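Side-chain contacts in probable acetyltransferase (Agrobacterium tumefaciens, PDB 2GE3), which probably transfers an acetyl group from acetyl coenzyme A to an acceptor, as a member of the GNAT family of acetyltransferases: residues 8-13 with 103-108; 27-30 with 34-37; 51-54 with 59-62; 75-78 with 83-86. All blocks are in the same frame, centred on the assembly; numbering follows the deposited sequence.

Contact 1 of 4, residues 8-13 with 103-108; sequences VTIKPI and GARLMR. With ACO (acetyl coenzyme *a), chain E.
Ile-10 carries CG1 beside its own backbone N (chi1 -69°) and then runs out nearly extended, which delivers CD1 to the flank of helix 102-117. There CD1 lies 3.5 Å from Arg-105 CB and 3.7 Å from Leu-106 N, on the root of one side chain and the backbone of the next. Nearer its root, Ile-10 rests CG1 and CG2 on Leu-106 CD1, at 3.7 and 3.8 Å. This is the GNAT fold at its first strand: the outer strand 9-12 packs against the helix that follows the cofactor-binding loop. Arg-105 bends at chi3 and swings its guanidinium back along the strand, where Val-8 O meets the group at its edge, in plane. The bond from Arg-105 NH1 to Val-8 O is straight (175°) but, at 3.5 Å, weak. On the cofactor side, the N-terminal turn of the helix binds pyrophosphate oxygens: Gly-103 N donates a hydrogen bond to O4A (2.9 Å) and Ala-104 N one to O1A (3.1 Å) of acetyl coenzyme A.

Contact 2 of 4, residues 27-30 with 34-37; sequences AVSR and YLSF. With ACO (acetyl coenzyme *a), chain E.
A water holds Val-28 and Tyr-34 together: it accepts from Tyr-34 N at 2.6 Å and donates to Val-28 O at 3.2 Å, joining the last turn of helix 18-29 to the loop beyond it. A second water lies close by, near Ser-29 O and Phe-37 O. Apart from the waters the contact is largely apolar. Leu-35 divides its two methyls: CD1 reaches toward the helix, 3.7 Å from Val-28 CG1, while CD2 lies 3.5 Å from S1P, the thioester sulfur of acetyl coenzyme A. The Val-28 and Leu-35 side chains cross at about a right angle, and Val-28 CG1 also approaches C6P of the cofactor. Ser-29 OG, hydrogen-bonded to Leu-25 O one helical turn back, presents its oxygen to Leu-35 CD1 and comes obliquely up to Phe-37, 3.0 Å from CE2. Phe-37 reaches that place with CG between its backbone N and carbonyl carbon (chi1 47°), which folds the ring back beneath Leu-35 CB. Tyr-34 lays one ring face on the pantetheine arm, with C7P 3.5 Å above the plane, toward the rim. Residues 27-30 and the loop after them make one wall of the acetyl coenzyme A pocket, beside the thioester, in the part of the GNAT fold that commonly borders the acceptor site.

Contact 3 of 4, residues 51-54 with 59-62; sequences LDMI and PQFV
Met-53, modelled as selenomethionine, meets the amide of Gln-60 almost from its root. Met-53 CB already lies 3.4 Å from Gln-60 OE1, and CG follows at 3.7 Å from the same oxygen. From CG the chain turns twice, and these bends at chi2 (-94°) and chi3 keep SE clear of the amide and return only CE to it. Met-53 CE lies over a face of the Gln-60 amide, 3.6 Å from both Gln-60 CD and NE2. Beyond that, Pro-59 O is a more remote neighbour of the methyl. The two side chains cross at about a right angle: Met-53 hooks around, while Gln-60 stands straight out from its strand, CG anti to the backbone N (chi1 -179°) and extended beyond it. What holds the far end of the amide is a weak hydrogen bond from NE2 to Asp-74 OD2, leaving the OE1 side against the CB and CG of Met-53. The contact is therefore van der Waals in kind, with a buried amide laid on a selenomethionine. Helix 43-55 rests here on the start of strand 60-65, the strand it leads into through a short loop. That strand runs between 9-12 and 68-77 in the sheet, while Phe-61, next along it, packs on helix 102-117.

Contact 4 of 4, residues 75-78 with 83-86; sequences IRRQ and RAHC
Gln-78 meets Cys-86 where a beta hairpin of the GNAT sheet closes: strand 68-77 turns back antiparallel into strand 86-93, with a type I turn from Arg-83 to Cys-86 on the return. Along the first strand, Ile-75 sends its side chain into the core against helix 102-117. The backbone of Arg-76 bonds to that of Thr-88, continuing the pairing of the strands. Arg-77 sets CG anti to its backbone N (chi1 -154°) and runs extended from there to NE, toward the turn; Arg-77 NE donates to Ala-84 O at 2.8 Å, with the oxygen at the edge of the guanidinium and close to its plane. Arg-77 CA lies 3.6 Å from Cys-86 O, a CA-H...O contact. Gln-78 N donates to Cys-86 O at 2.9 Å, almost perfectly straight (179°). The Gln-78 side chain bends at chi2 and lies alongside Arg-83, the two pointing the same way with amide and guanidinium planes 32° apart. Arg-83 is held from elsewhere: NH1 bonds Ala-151 O of the second subunit and NH2 makes a salt bridge to Glu-123, which should keep the guanidinium steady beneath the glutamine. Gln-78 CG sits over one face of the Arg-83 guanidinium, 3.6 Å above the plane and toward the rim, and Gln-78 CD lies 3.4 Å from Arg-83 NH2.

Contacts 1, 3 and 4 all reach one sheet, whereas contact 2 stands apart in the helix and loop beside the cofactor. Contacts 1 and 3 are bonded through neighbouring strands, Lys-11 O to Val-62 N and Ile-13 N to Gln-60 O, both 2.9 Å; contact 3 passes on to contact 4 through Pro-59 O and Ile-75 N, also 2.9 Å. Acetyl coenzyme A joins contacts 1 and 2, whose centres are 19 Å apart: the first binds its pyrophosphate, the second lines its pantetheine arm and thioester. Contacts 2 and 4, 22 Å between centres and on opposite sides of the chain's centre, both touch the second subunit.

Contact 1 of 4, residues 8-13 with 103-108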
loop_
_atom_site.group_PDB
_atom_site.type_symbol
_atom_site.label_atom_id
_atom_site.label_comp_id
_atom_site.label_asym_id
_atom_site.label_seq_id
_atom_site.Cartn_x
_atom_site.Cartn_y
_atom_site.Cartn_z
ATOM N N VAL A 8 19.755 -24.662 10.832
ATOM C CA VAL A 8 18.866 -23.507 10.950
ATOM C C VAL A 8 17.557 -23.946 11.556
ATOM O O VAL A 8 17.009 -24.969 11.173
ATOM C CB VAL A 8 18.611 -22.809 9.619
ATOM C CG1 VAL A 8 17.563 -21.755 9.768
ATOM C CG2 VAL A 8 19.898 -22.154 9.141
ATOM N N THR A 9 17.097 -23.190 12.547
ATOM C CA THR A 9 15.746 -23.359 13.102
ATOM C C THR A 9 14.897 -22.156 12.861
ATOM O O THR A 9 15.376 -21.008 12.954
ATOM C CB THR A 9 15.817 -23.632 14.575
ATOM O OG1 THR A 9 16.697 -24.745 14.713
ATOM C CG2 THR A 9 14.459 -24.072 15.117
ATOM N N ILE A 10 13.639 -22.431 12.496
ATOM C CA ILE A 10 12.628 -21.394 12.233
ATOM C C ILE A 10 11.648 -21.379 13.409
ATOM O O ILE A 10 11.145 -22.385 13.792
ATOM C CB ILE A 10 11.919 -21.700 10.905
ATOM C CG1 ILE A 10 12.901 -21.496 9.746
ATOM C CG2 ILE A 10 10.616 -20.867 10.776
ATOM C CD1 ILE A 10 12.547 -22.188 8.557
ATOM N N LYS A 11 11.373 -20.228 13.985
ATOM C CA LYS A 11 10.463 -20.162 15.119
ATOM C C LYS A 11 9.776 -18.800 15.083
ATOM O O LYS A 11 10.297 -17.880 14.434
ATOM C CB LYS A 11 11.251 -20.311 16.420
ATOM C CG LYS A 11 12.409 -19.336 16.455
ATOM C CD LYS A 11 13.414 -19.679 17.524
ATOM C CE LYS A 11 13.919 -21.123 17.413
ATOM N NZ LYS A 11 15.370 -21.186 17.800
ATOM N N PRO A 12 8.608 -18.673 15.773
ATOM C CA PRO A 12 7.974 -17.342 15.919
ATOM C C PRO A 12 8.938 -16.394 16.584
ATOM O O PRO A 12 9.802 -16.805 17.333
ATOM C CB PRO A 12 6.671 -17.611 16.741
ATOM C CG PRO A 12 6.406 -19.095 16.486
ATOM C CD PRO A 12 7.823 -19.739 16.415
ATOM N N ILE A 13 8.906 -15.140 16.208
ATOM C CA ILE A 13 9.817 -14.194 16.806
ATOM C C ILE A 13 9.405 -13.934 18.294
ATOM O O ILE A 13 8.186 -13.891 18.656
ATOM C CB ILE A 13 9.888 -12.886 15.988
ATOM C CG1 ILE A 13 11.160 -12.089 16.367
ATOM C CG2 ILE A 13 8.589 -12.080 16.189
ATOM C CD1 ILE A 13 11.585 -10.915 15.323
ATOM N N GLY A 103 14.302 -19.873 2.434
ATOM C CA GLY A 103 13.184 -18.978 2.182
ATOM C C GLY A 103 11.902 -19.746 2.008
ATOM O O GLY A 103 10.862 -19.326 2.479
ATOM N N ALA A 104 11.977 -20.865 1.289
ATOM C CA ALA A 104 10.808 -21.734 1.090
ATOM C C ALA A 104 10.282 -22.219 2.396
ATOM O O ALA A 104 9.089 -22.129 2.622
ATOM C CB ALA A 104 11.145 -22.861 0.143
ATOM N N ARG A 105 11.182 -22.599 3.331
ATOM C CA ARG A 105 10.746 -23.064 4.647
ATOM C C ARG A 105 10.155 -21.981 5.503
ATOM O O ARG A 105 9.158 -22.175 6.152
ATOM C CB ARG A 105 11.921 -23.705 5.462
ATOM C CG ARG A 105 12.602 -24.966 4.897
ATOM C CD ARG A 105 13.272 -25.599 6.092
ATOM N NE ARG A 105 14.643 -25.399 6.161
ATOM C CZ ARG A 105 15.363 -25.324 7.281
ATOM N NH1 ARG A 105 14.831 -25.322 8.499
ATOM N NH2 ARG A 105 16.666 -25.197 7.131
ATOM N N LEU A 106 10.822 -20.848 5.571
ATOM C CA LEU A 106 10.272 -19.678 6.295
ATOM C C LEU A 106 8.904 -19.241 5.750
ATOM O O LEU A 106 7.994 -18.954 6.548
ATOM C CB LEU A 106 11.238 -18.518 6.132
ATOM C CG LEU A 106 11.904 -17.596 7.159
ATOM C CD1 LEU A 106 12.057 -18.073 8.586
ATOM C CD2 LEU A 106 13.303 -17.149 6.503
HETATM N N MSE A 107 8.751 -19.174 4.417
HETATM C CA MSE A 107 7.465 -18.858 3.811
HETATM C C MSE A 107 6.360 -19.835 4.163
HETATM O O MSE A 107 5.314 -19.411 4.541
HETATM C CB MSE A 107 7.552 -18.825 2.293
HETATM C CG MSE A 107 6.656 -17.726 1.642
HETATM SE SE MSE A 107 7.629 -17.177 -0.075
HETATM C CE MSE A 107 9.249 -17.501 0.801
ATOM N N ARG A 108 6.602 -21.155 4.022
ATOM C CA ARG A 108 5.629 -22.161 4.431
ATOM C C ARG A 108 5.102 -22.051 5.835
ATOM O O ARG A 108 3.895 -22.268 6.078
ATOM C CB ARG A 108 6.189 -23.581 4.178
ATOM C CG ARG A 108 6.496 -23.741 2.737
ATOM C CD ARG A 108 6.347 -25.067 2.137
ATOM N NE ARG A 108 7.529 -25.356 1.364
ATOM C CZ ARG A 108 7.655 -25.411 0.048
ATOM N NH1 ARG A 108 6.600 -25.197 -0.868
ATOM N NH2 ARG A 108 8.895 -25.740 -0.350
HETATM N N1A ACO E . 17.044 -16.835 -11.161
HETATM C C2A ACO E . 16.037 -17.706 -11.225
HETATM N N3A ACO E . 15.801 -18.562 -10.215
HETATM C C4A ACO E . 16.602 -18.583 -9.119
HETATM C C5A ACO E . 17.688 -17.658 -8.979
HETATM C C6A ACO E . 17.898 -16.744 -10.096
HETATM N N6A ACO E . 18.943 -15.828 -9.954
HETATM N N7A ACO E . 18.360 -17.941 -7.792
HETATM C C8A ACO E . 17.718 -18.932 -7.171
HETATM N N9A ACO E . 16.701 -19.326 -7.984
HETATM C C1B ACO E . 15.752 -20.353 -7.640
HETATM C C2B ACO E . 16.312 -21.586 -6.952
HETATM O O2B ACO E . 16.600 -22.524 -8.013
HETATM C C3B ACO E . 15.065 -21.902 -6.114
HETATM O O3B ACO E . 14.043 -22.406 -6.989
HETATM P P3B ACO E . 13.799 -23.979 -7.393
HETATM O O7A ACO E . 14.933 -24.539 -8.244
HETATM O O8A ACO E . 12.545 -23.730 -8.234
HETATM O O9A ACO E . 13.841 -24.712 -6.093
HETATM C C4B ACO E . 14.498 -20.556 -5.660
HETATM O O4B ACO E . 14.876 -19.664 -6.701
HETATM C C5B ACO E . 15.160 -20.072 -4.339
HETATM O O5B ACO E . 14.598 -20.814 -3.268
HETATM P P1A ACO E . 15.098 -20.775 -1.805
HETATM O O1A ACO E . 13.935 -21.292 -1.047
HETATM O O2A ACO E . 16.427 -21.477 -1.986
HETATM O O3A ACO E . 15.266 -19.173 -1.600
HETATM P P2A ACO E . 16.100 -18.360 -0.556
HETATM O O4A ACO E . 16.499 -19.050 0.711
HETATM O O5A ACO E . 17.213 -17.774 -1.382
HETATM O O6A ACO E . 15.013 -17.193 -0.147
HETATM C CBP ACO E . 14.818 -14.848 -0.814
HETATM C CCP ACO E . 14.536 -16.313 -1.188
HETATM C CDP ACO E . 14.434 -13.979 -2.058
HETATM C CEP ACO E . 14.026 -14.424 0.423
HETATM C CAP ACO E . 16.318 -14.598 -0.377
HETATM O OAP ACO E . 17.101 -14.995 -1.475
HETATM C C9P ACO E . 16.763 -13.209 -0.012
HETATM O O9P ACO E . 16.681 -12.829 1.155
HETATM N N8P ACO E . 17.269 -12.410 -0.973
HETATM C C7P ACO E . 17.595 -11.007 -0.628
HETATM C C6P ACO E . 16.421 -10.207 -0.102
HETATM C C5P ACO E . 15.111 -10.291 -0.849
HETATM O O5P ACO E . 15.042 -10.365 -2.072
HETATM N N4P ACO E . 14.008 -10.210 -0.093
HETATM C C3P ACO E . 12.716 -10.600 -0.621
HETATM C C2P ACO E . 12.292 -9.609 -1.677
HETATM S S1P ACO E . 11.937 -8.039 -0.927
HETATM C C ACO E . 10.822 -8.040 -2.173
HETATM O O ACO E . 10.476 -9.104 -2.609
HETATM C CH3 ACO E . 10.277 -6.688 -2.560
#

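Contact 2 of 4, residues 27-30 with 34-37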
loop_
_atom_site.group_PDB
_atom_site.type_symbol
_atom_site.label_atom_id
_atom_site.label_comp_id
_atom_site.label_asym_id
_atom_site.label_seq_id
_atom_site.Cartn_x
_atom_site.Cartn_y
_atom_site.Cartn_z
ATOM N N ALA A 27 21.465 -5.170 7.600
ATOM C CA ALA A 27 22.398 -5.795 6.631
ATOM C C ALA A 27 21.752 -6.001 5.239
ATOM O O ALA A 27 22.295 -5.582 4.250
ATOM C CB ALA A 27 22.935 -7.107 7.174
ATOM N N VAL A 28 20.597 -6.640 5.155
ATOM C CA VAL A 28 19.924 -6.857 3.876
ATOM C C VAL A 28 19.427 -5.548 3.204
ATOM O O VAL A 28 19.508 -5.402 1.947
ATOM C CB VAL A 28 18.774 -7.919 4.013
ATOM C CG1 VAL A 28 18.003 -8.087 2.762
ATOM C CG2 VAL A 28 19.324 -9.323 4.545
ATOM N N SER A 29 18.914 -4.600 3.997
ATOM C CA SER A 29 18.369 -3.303 3.431
ATOM C C SER A 29 19.514 -2.521 2.787
ATOM O O SER A 29 19.350 -1.929 1.663
ATOM C CB SER A 29 17.706 -2.431 4.481
ATOM O OG SER A 29 16.712 -3.176 5.156
ATOM N N ARG A 30 20.650 -2.559 3.469
ATOM C CA ARG A 30 21.851 -1.735 3.077
ATOM C C ARG A 30 22.574 -2.201 1.815
ATOM O O ARG A 30 23.441 -1.524 1.280
ATOM C CB ARG A 30 22.817 -1.544 4.262
ATOM C CG ARG A 30 22.249 -0.582 5.344
ATOM C CD ARG A 30 23.250 -0.271 6.493
ATOM N NE ARG A 30 24.253 -1.309 6.603
ATOM C CZ ARG A 30 25.515 -1.150 7.028
ATOM N NH1 ARG A 30 25.998 0.048 7.355
ATOM N NH2 ARG A 30 26.317 -2.215 7.082
ATOM N N TYR A 34 17.208 -5.223 -2.999
ATOM C CA TYR A 34 16.034 -6.049 -2.885
ATOM C C TYR A 34 14.878 -5.410 -2.135
ATOM O O TYR A 34 13.755 -5.509 -2.553
ATOM C CB TYR A 34 16.421 -7.359 -2.221
ATOM C CG TYR A 34 17.713 -7.961 -2.721
ATOM C CD1 TYR A 34 18.856 -7.957 -1.909
ATOM C CD2 TYR A 34 17.803 -8.550 -4.001
ATOM C CE1 TYR A 34 20.067 -8.573 -2.325
ATOM C CE2 TYR A 34 18.996 -9.127 -4.447
ATOM C CZ TYR A 34 20.114 -9.139 -3.589
ATOM O OH TYR A 34 21.304 -9.695 -3.980
ATOM N N LEU A 35 15.136 -4.767 -1.011
ATOM C CA LEU A 35 14.056 -4.270 -0.143
ATOM C C LEU A 35 13.603 -2.875 -0.521
ATOM O O LEU A 35 14.358 -2.129 -1.137
ATOM C CB LEU A 35 14.580 -4.284 1.341
ATOM C CG LEU A 35 14.926 -5.649 1.931
ATOM C CD1 LEU A 35 15.339 -5.601 3.411
ATOM C CD2 LEU A 35 13.811 -6.641 1.689
ATOM N N SER A 36 12.447 -2.485 -0.060
ATOM C CA SER A 36 11.952 -1.127 -0.314
ATOM C C SER A 36 12.403 -0.055 0.680
ATOM O O SER A 36 12.128 1.142 0.493
ATOM C CB SER A 36 10.408 -1.071 -0.354
ATOM O OG SER A 36 9.873 -1.097 0.968
ATOM N N PHE A 37 13.033 -0.478 1.757
ATOM C CA PHE A 37 13.743 0.477 2.588
ATOM C C PHE A 37 15.257 0.246 2.399
ATOM O O PHE A 37 15.688 -0.871 2.060
ATOM C CB PHE A 37 13.246 0.410 4.046
ATOM C CG PHE A 37 13.142 -0.942 4.553
ATOM C CD1 PHE A 37 12.229 -1.817 4.021
ATOM C CD2 PHE A 37 13.998 -1.377 5.532
ATOM C CE1 PHE A 37 12.149 -3.090 4.473
ATOM C CE2 PHE A 37 13.932 -2.635 5.984
ATOM C CZ PHE A 37 12.995 -3.500 5.470
HETATM N N1A ACO E . 17.044 -16.835 -11.161
HETATM C C2A ACO E . 16.037 -17.706 -11.225
HETATM N N3A ACO E . 15.801 -18.562 -10.215
HETATM C C4A ACO E . 16.602 -18.583 -9.119
HETATM C C5A ACO E . 17.688 -17.658 -8.979
HETATM C C6A ACO E . 17.898 -16.744 -10.096
HETATM N N6A ACO E . 18.943 -15.828 -9.954
HETATM N N7A ACO E . 18.360 -17.941 -7.792
HETATM C C8A ACO E . 17.718 -18.932 -7.171
HETATM N N9A ACO E . 16.701 -19.326 -7.984
HETATM C C1B ACO E . 15.752 -20.353 -7.640
HETATM C C2B ACO E . 16.312 -21.586 -6.952
HETATM O O2B ACO E . 16.600 -22.524 -8.013
HETATM C C3B ACO E . 15.065 -21.902 -6.114
HETATM O O3B ACO E . 14.043 -22.406 -6.989
HETATM P P3B ACO E . 13.799 -23.979 -7.393
HETATM O O7A ACO E . 14.933 -24.539 -8.244
HETATM O O8A ACO E . 12.545 -23.730 -8.234
HETATM O O9A ACO E . 13.841 -24.712 -6.093
HETATM C C4B ACO E . 14.498 -20.556 -5.660
HETATM O O4B ACO E . 14.876 -19.664 -6.701
HETATM C C5B ACO E . 15.160 -20.072 -4.339
HETATM O O5B ACO E . 14.598 -20.814 -3.268
HETATM P P1A ACO E . 15.098 -20.775 -1.805
HETATM O O1A ACO E . 13.935 -21.292 -1.047
HETATM O O2A ACO E . 16.427 -21.477 -1.986
HETATM O O3A ACO E . 15.266 -19.173 -1.600
HETATM P P2A ACO E . 16.100 -18.360 -0.556
HETATM O O4A ACO E . 16.499 -19.050 0.711
HETATM O O5A ACO E . 17.213 -17.774 -1.382
HETATM O O6A ACO E . 15.013 -17.193 -0.147
HETATM C CBP ACO E . 14.818 -14.848 -0.814
HETATM C CCP ACO E . 14.536 -16.313 -1.188
HETATM C CDP ACO E . 14.434 -13.979 -2.058
HETATM C CEP ACO E . 14.026 -14.424 0.423
HETATM C CAP ACO E . 16.318 -14.598 -0.377
HETATM O OAP ACO E . 17.101 -14.995 -1.475
HETATM C C9P ACO E . 16.763 -13.209 -0.012
HETATM O O9P ACO E . 16.681 -12.829 1.155
HETATM N N8P ACO E . 17.269 -12.410 -0.973
HETATM C C7P ACO E . 17.595 -11.007 -0.628
HETATM C C6P ACO E . 16.421 -10.207 -0.102
HETATM C C5P ACO E . 15.111 -10.291 -0.849
HETATM O O5P ACO E . 15.042 -10.365 -2.072
HETATM N N4P ACO E . 14.008 -10.210 -0.093
HETATM C C3P ACO E . 12.716 -10.600 -0.621
HETATM C C2P ACO E . 12.292 -9.609 -1.677
HETATM S S1P ACO E . 11.937 -8.039 -0.927
HETATM C C ACO E . 10.822 -8.040 -2.173
HETATM O O ACO E . 10.476 -9.104 -2.609
HETATM C CH3 ACO E . 10.277 -6.688 -2.560
HETATM O O HOH W 1 18.074 -4.359 -0.669
HETATM O O HOH W 2 17.206 -2.038 -0.062
#

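Contact 3 of 4, residues 51-54 with 59-62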
loop_
_atom_site.group_PDB
_atom_site.type_symbol
_atom_site.label_atom_id
_atom_site.label_comp_id
_atom_site.label_asym_id
_atom_site.label_seq_id
_atom_site.Cartn_x
_atom_site.Cartn_y
_atom_site.Cartn_z
ATOM N N LEU A 51 7.145 -5.941 19.235
ATOM C CA LEU A 51 6.241 -6.090 20.406
ATOM C C LEU A 51 4.776 -6.113 19.998
ATOM O O LEU A 51 4.065 -6.974 20.431
ATOM C CB LEU A 51 6.535 -5.055 21.516
ATOM C CG LEU A 51 7.564 -5.460 22.631
ATOM C CD1 LEU A 51 8.536 -6.653 22.331
ATOM C CD2 LEU A 51 8.322 -4.225 23.133
ATOM N N ASP A 52 4.365 -5.196 19.133
ATOM C CA ASP A 52 2.990 -5.101 18.598
ATOM C C ASP A 52 2.523 -6.345 17.801
ATOM O O ASP A 52 1.394 -6.838 17.954
ATOM C CB ASP A 52 2.942 -3.877 17.668
ATOM C CG ASP A 52 1.526 -3.467 17.262
ATOM O OD1 ASP A 52 0.619 -3.356 18.128
ATOM O OD2 ASP A 52 1.321 -3.195 16.057
HETATM N N MSE A 53 3.380 -6.824 16.910
HETATM C CA MSE A 53 3.105 -8.029 16.164
HETATM C C MSE A 53 2.849 -9.252 17.067
HETATM O O MSE A 53 1.870 -9.969 16.875
HETATM C CB MSE A 53 4.280 -8.297 15.251
HETATM C CG MSE A 53 4.498 -7.120 14.311
HETATM SE SE MSE A 53 3.565 -7.440 12.609
HETATM C CE MSE A 53 5.179 -8.303 11.678
ATOM N N ILE A 54 3.744 -9.487 18.030
ATOM C CA ILE A 54 3.595 -10.558 18.977
ATOM C C ILE A 54 2.253 -10.398 19.734
ATOM O O ILE A 54 1.499 -11.344 19.881
ATOM C CB ILE A 54 4.786 -10.580 19.960
ATOM C CG1 ILE A 54 6.065 -10.961 19.205
ATOM C CG2 ILE A 54 4.520 -11.496 21.163
ATOM C CD1 ILE A 54 7.330 -10.903 20.071
ATOM N N PRO A 59 1.731 -13.005 12.049
ATOM C CA PRO A 59 2.748 -14.057 11.764
ATOM C C PRO A 59 4.113 -13.424 11.497
ATOM O O PRO A 59 4.202 -12.492 10.694
ATOM C CB PRO A 59 2.215 -14.762 10.512
ATOM C CG PRO A 59 0.821 -14.277 10.320
ATOM C CD PRO A 59 0.597 -13.029 11.103
ATOM N N GLN A 60 5.116 -13.827 12.272
ATOM C CA GLN A 60 6.407 -13.278 12.135
ATOM C C GLN A 60 7.415 -14.311 12.602
ATOM O O GLN A 60 7.435 -14.685 13.757
ATOM C CB GLN A 60 6.552 -11.967 12.897
ATOM C CG GLN A 60 7.949 -11.322 12.763
ATOM C CD GLN A 60 7.932 -9.881 13.360
ATOM O OE1 GLN A 60 7.271 -9.616 14.414
ATOM N NE2 GLN A 60 8.578 -8.941 12.642
ATOM N N PHE A 61 8.240 -14.783 11.674
ATOM C CA PHE A 61 9.118 -15.913 11.950
ATOM C C PHE A 61 10.556 -15.525 11.707
ATOM O O PHE A 61 10.852 -14.729 10.807
ATOM C CB PHE A 61 8.709 -17.100 11.038
ATOM C CG PHE A 61 7.438 -17.767 11.478
ATOM C CD1 PHE A 61 6.183 -17.191 11.217
ATOM C CD2 PHE A 61 7.499 -18.916 12.249
ATOM C CE1 PHE A 61 4.986 -17.790 11.759
ATOM C CE2 PHE A 61 6.346 -19.501 12.749
ATOM C CZ PHE A 61 5.097 -18.935 12.510
ATOM N N VAL A 62 11.469 -16.119 12.497
ATOM C CA VAL A 62 12.910 -15.843 12.323
ATOM C C VAL A 62 13.632 -17.126 12.024
ATOM O O VAL A 62 13.195 -18.173 12.476
ATOM C CB VAL A 62 13.518 -15.051 13.473
ATOM C CG1 VAL A 62 13.044 -13.629 13.322
ATOM C CG2 VAL A 62 13.203 -15.744 14.882
#

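Contact 4 of 4, residues 75-78 with 83-86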
loop_
_atom_site.group_PDB
_atom_site.type_symbol
_atom_site.label_atom_id
_atom_site.label_comp_id
_atom_site.label_asym_id
_atom_site.label_seq_id
_atom_site.Cartn_x
_atom_site.Cartn_y
_atom_site.Cartn_z
ATOM N N ILE A 75 4.171 -11.209 8.114
ATOM C CA ILE A 75 2.936 -10.807 7.426
ATOM C C ILE A 75 2.282 -9.687 8.267
ATOM O O ILE A 75 1.943 -9.921 9.436
ATOM C CB ILE A 75 1.991 -12.022 7.048
ATOM C CG1 ILE A 75 2.686 -12.958 6.051
ATOM C CG2 ILE A 75 0.627 -11.546 6.419
ATOM C CD1 ILE A 75 1.944 -14.279 5.650
ATOM N N ARG A 76 2.207 -8.469 7.713
ATOM C CA ARG A 76 1.449 -7.383 8.348
ATOM C C ARG A 76 -0.011 -7.316 7.847
ATOM O O ARG A 76 -0.283 -7.081 6.646
ATOM C CB ARG A 76 2.173 -6.035 8.243
ATOM C CG ARG A 76 2.277 -5.429 6.786
ATOM C CD ARG A 76 3.103 -4.092 6.731
ATOM N NE ARG A 76 4.256 -4.337 7.613
ATOM C CZ ARG A 76 5.389 -4.879 7.196
ATOM N NH1 ARG A 76 5.522 -5.167 5.884
ATOM N NH2 ARG A 76 6.370 -5.123 8.079
ATOM N N ARG A 77 -0.938 -7.559 8.790
ATOM C CA ARG A 77 -2.382 -7.303 8.623
ATOM C C ARG A 77 -2.738 -5.841 8.241
ATOM O O ARG A 77 -2.275 -4.915 8.889
ATOM C CB ARG A 77 -3.155 -7.700 9.869
ATOM C CG ARG A 77 -4.604 -8.066 9.550
ATOM C CD ARG A 77 -5.373 -8.535 10.787
ATOM N NE ARG A 77 -6.755 -8.846 10.478
ATOM C CZ ARG A 77 -7.727 -8.929 11.401
ATOM N NH1 ARG A 77 -7.460 -8.697 12.690
ATOM N NH2 ARG A 77 -8.981 -9.241 11.058
ATOM N N GLN A 78 -3.528 -5.681 7.150
ATOM C CA GLN A 78 -4.082 -4.381 6.711
ATOM C C GLN A 78 -4.978 -3.825 7.834
ATOM O O GLN A 78 -5.632 -4.565 8.563
ATOM C CB GLN A 78 -4.892 -4.486 5.407
ATOM C CG GLN A 78 -4.087 -4.645 4.108
ATOM C CD GLN A 78 -3.288 -3.379 3.657
ATOM O OE1 GLN A 78 -2.079 -3.474 3.412
ATOM N NE2 GLN A 78 -3.962 -2.189 3.558
ATOM N N ARG A 83 -10.173 -4.282 4.408
ATOM C CA ARG A 83 -8.958 -4.860 3.854
ATOM C C ARG A 83 -8.358 -5.757 4.925
ATOM O O ARG A 83 -7.342 -6.377 4.695
ATOM C CB ARG A 83 -7.941 -3.756 3.496
ATOM C CG ARG A 83 -8.396 -2.761 2.439
ATOM C CD ARG A 83 -7.981 -3.153 0.961
ATOM N NE ARG A 83 -6.512 -3.173 0.854
ATOM C CZ ARG A 83 -5.739 -4.222 0.500
ATOM N NH1 ARG A 83 -6.261 -5.414 0.123
ATOM N NH2 ARG A 83 -4.401 -4.063 0.549
ATOM N N ALA A 84 -8.981 -5.830 6.105
ATOM C CA ALA A 84 -8.453 -6.663 7.233
ATOM C C ALA A 84 -8.322 -8.157 7.054
ATOM O O ALA A 84 -7.634 -8.733 7.866
ATOM C CB ALA A 84 -9.215 -6.386 8.585
ATOM N N HIS A 85 -8.954 -8.786 6.033
ATOM C CA HIS A 85 -8.704 -10.169 5.632
ATOM C C HIS A 85 -7.373 -10.291 4.788
ATOM O O HIS A 85 -6.990 -11.392 4.419
ATOM C CB HIS A 85 -9.871 -10.669 4.748
ATOM C CG HIS A 85 -10.038 -9.853 3.483
ATOM N ND1 HIS A 85 -10.290 -8.498 3.523
ATOM C CD2 HIS A 85 -9.867 -10.161 2.168
ATOM C CE1 HIS A 85 -10.362 -8.015 2.288
ATOM N NE2 HIS A 85 -10.075 -8.994 1.445
ATOM N N CYS A 86 -6.655 -9.192 4.599
ATOM C CA CYS A 86 -5.404 -9.133 3.838
ATOM C C CYS A 86 -4.138 -8.855 4.641
ATOM O O CYS A 86 -4.157 -8.060 5.602
ATOM C CB CYS A 86 -5.526 -8.026 2.829
ATOM S SG CYS A 86 -4.355 -8.101 1.450
#